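Local structure of ThiJ/PfpI family protein (Pseudomonas syringae pv. tomato, 3EWN) at residues F46-M50 with L189-Y194. The protein is of unknown function but belongs to the DJ-1/PfpI family, whose fold resembles that of class I glutamine amidotransferases. Residues are numbered along the deposited sequence; the frame is centred on the assembly and turned at random.
Sequences FGSLM and LRDQTY
The phenol oxygen of Tyr-194 is gripped twice by the backbone that follows helix 36-46: OH donates to Ser-48 O (2.6 Å) and accepts from Met-50 N (2.9 Å, N-H...O 157°). These two bonds tie the exit of the type I turn Phe-46 to Leu-49 to the start of helix 192-201. Ser-48 O lies in the plane of the ring, at its edge. Tyr-194 projects from the first turn of that helix, its ring swung away from its own backbone N (chi1 -166°). The capping bond from Tyr-194 N to OD1 of the N-cap residue Asp-191 (2.8 Å) fixes this first turn and the backbone that carries the tyrosine.

Leu-49 fills the tight side. Its CD1 meets Leu-189 CD1 at 3.7 Å, the two side chains crossing at about a right angle, while CD2 presses on Arg-190 CG (3.6 Å) and lies over one face of the guanidinium, off toward its rim. A bend at chi2 (-57°) carries the arginine head to the Met-50 carbonyl, where NH2 donates to Met-50 O (2.8 Å), approaching from above the carbonyl plane. Glu-24 forms a salt bridge with NE and Pro-19 O accepts from NH1, so the guanidinium is fixed from several directions.

The packing thins along the side chain of Met-50, a selenomethionine: CG still touches Tyr-194 OH, but the selenium end turns off from the contact, at its partly exposed margin. Deeper in, Leu-189 CD1 approaches Phe-46 at the ring edge; the ring also packs on Phe-181 and Met-185 of helix 177-189 and on Ile-26 and Met-28 of strand 25-29. The contact thus joins the connection from helix 36-46 to strand 53-58 with the bend between helices 177-189 and 192-201, beside strand 25-29 of the central, mostly parallel sheet.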
loop_
_atom_site.group_PDB
_atom_site.type_symbol
_atom_site.label_atom_id
_atom_site.label_comp_id
_atom_site.label_asym_id
_atom_site.label_seq_id
_atom_site.Cartn_x
_atom_site.Cartn_y
_atom_site.Cartn_z
ATOM N N PHE A 46 -5.082 -6.708 7.091
ATOM C CA PHE A 46 -6.202 -7.641 7.184
ATOM C C PHE A 46 -5.838 -8.966 6.526
ATOM O O PHE A 46 -6.279 -10.038 6.956
ATOM C CB PHE A 46 -7.450 -7.082 6.493
ATOM C CG PHE A 46 -8.123 -5.970 7.242
ATOM C CD1 PHE A 46 -8.375 -6.085 8.604
ATOM C CD2 PHE A 46 -8.548 -4.826 6.577
ATOM C CE1 PHE A 46 -9.045 -5.077 9.292
ATOM C CE2 PHE A 46 -9.221 -3.811 7.259
ATOM C CZ PHE A 46 -9.469 -3.940 8.620
ATOM N N GLY A 47 -5.029 -8.881 5.477
ATOM C CA GLY A 47 -4.617 -10.072 4.757
ATOM C C GLY A 47 -3.749 -11.002 5.582
ATOM O O GLY A 47 -3.576 -12.165 5.223
ATOM N N SER A 48 -3.208 -10.500 6.690
ATOM C CA SER A 48 -2.354 -11.312 7.553
ATOM C C SER A 48 -3.160 -12.233 8.467
ATOM O O SER A 48 -2.605 -13.141 9.077
ATOM C CB SER A 48 -1.469 -10.418 8.424
ATOM O OG SER A 48 -2.212 -9.884 9.508
ATOM N N LEU A 49 -4.464 -11.995 8.556
ATOM C CA LEU A 49 -5.345 -12.784 9.409
ATOM C C LEU A 49 -5.662 -14.173 8.842
ATOM O O LEU A 49 -6.383 -14.292 7.854
ATOM C CB LEU A 49 -6.648 -12.005 9.633
ATOM C CG LEU A 49 -6.497 -10.634 10.304
ATOM C CD1 LEU A 49 -7.794 -9.846 10.177
ATOM C CD2 LEU A 49 -6.122 -10.824 11.770
HETATM N N MSE A 50 -5.131 -15.220 9.474
HETATM C CA MSE A 50 -5.374 -16.591 9.024
HETATM C C MSE A 50 -6.831 -16.991 9.248
HETATM O O MSE A 50 -7.361 -16.825 10.346
HETATM C CB MSE A 50 -4.472 -17.570 9.786
HETATM C CG MSE A 50 -2.994 -17.464 9.461
HETATM SE SE MSE A 50 -1.891 -18.446 10.733
HETATM C CE MSE A 50 -2.415 -20.218 10.217
ATOM N N LEU A 189 -8.733 -7.578 16.578
ATOM C CA LEU A 189 -9.355 -8.825 16.140
ATOM C C LEU A 189 -8.730 -10.091 16.735
ATOM O O LEU A 189 -9.435 -11.060 17.033
ATOM C CB LEU A 189 -9.334 -8.891 14.609
ATOM C CG LEU A 189 -10.161 -7.782 13.947
ATOM C CD1 LEU A 189 -9.904 -7.759 12.442
ATOM C CD2 LEU A 189 -11.637 -8.003 14.243
ATOM N N ARG A 190 -7.412 -10.091 16.900
ATOM C CA ARG A 190 -6.714 -11.240 17.470
ATOM C C ARG A 190 -6.112 -10.759 18.787
ATOM O O ARG A 190 -6.834 -10.593 19.764
ATOM C CB ARG A 190 -5.636 -11.733 16.498
ATOM C CG ARG A 190 -6.191 -12.164 15.134
ATOM C CD ARG A 190 -7.246 -13.259 15.265
ATOM N NE ARG A 190 -7.869 -13.585 13.982
ATOM C CZ ARG A 190 -7.351 -14.401 13.069
ATOM N NH1 ARG A 190 -6.186 -15.004 13.283
ATOM N NH2 ARG A 190 -7.993 -14.601 11.926
ATOM N N ASP A 191 -4.800 -10.547 18.831
ATOM C CA ASP A 191 -4.182 -10.014 20.043
ATOM C C ASP A 191 -2.917 -9.253 19.665
ATOM O O ASP A 191 -2.551 -9.210 18.495
ATOM C CB ASP A 191 -3.909 -11.114 21.094
ATOM C CG ASP A 191 -2.764 -12.042 20.729
ATOM O OD1 ASP A 191 -2.062 -11.804 19.725
ATOM O OD2 ASP A 191 -2.564 -13.025 21.477
ATOM N N GLN A 192 -2.258 -8.637 20.637
ATOM C CA GLN A 192 -1.070 -7.852 20.323
ATOM C C GLN A 192 0.087 -8.657 19.751
ATOM O O GLN A 192 0.818 -8.176 18.882
ATOM C CB GLN A 192 -0.592 -7.092 21.558
ATOM C CG GLN A 192 0.537 -6.129 21.246
ATOM C CD GLN A 192 0.867 -5.223 22.406
ATOM O OE1 GLN A 192 -0.016 -4.823 23.161
ATOM N NE2 GLN A 192 2.140 -4.868 22.539
ATOM N N THR A 193 0.264 -9.878 20.236
ATOM C CA THR A 193 1.355 -10.706 19.743
ATOM C C THR A 193 1.176 -11.008 18.259
ATOM O O THR A 193 2.142 -10.991 17.491
ATOM C CB THR A 193 1.445 -12.026 20.512
ATOM O OG1 THR A 193 1.614 -11.746 21.908
ATOM C CG2 THR A 193 2.631 -12.848 20.018
ATOM N N TYR A 194 -0.059 -11.290 17.860
ATOM C CA TYR A 194 -0.336 -11.589 16.460
ATOM C C TYR A 194 0.023 -10.350 15.646
ATOM O O TYR A 194 0.674 -10.444 14.605
ATOM C CB TYR A 194 -1.816 -11.928 16.273
ATOM C CG TYR A 194 -2.145 -12.565 14.938
ATOM C CD1 TYR A 194 -2.482 -13.914 14.859
ATOM C CD2 TYR A 194 -2.113 -11.825 13.759
ATOM C CE1 TYR A 194 -2.779 -14.513 13.643
ATOM C CE2 TYR A 194 -2.409 -12.417 12.531
ATOM C CZ TYR A 194 -2.741 -13.759 12.484
ATOM O OH TYR A 194 -3.050 -14.350 11.282
#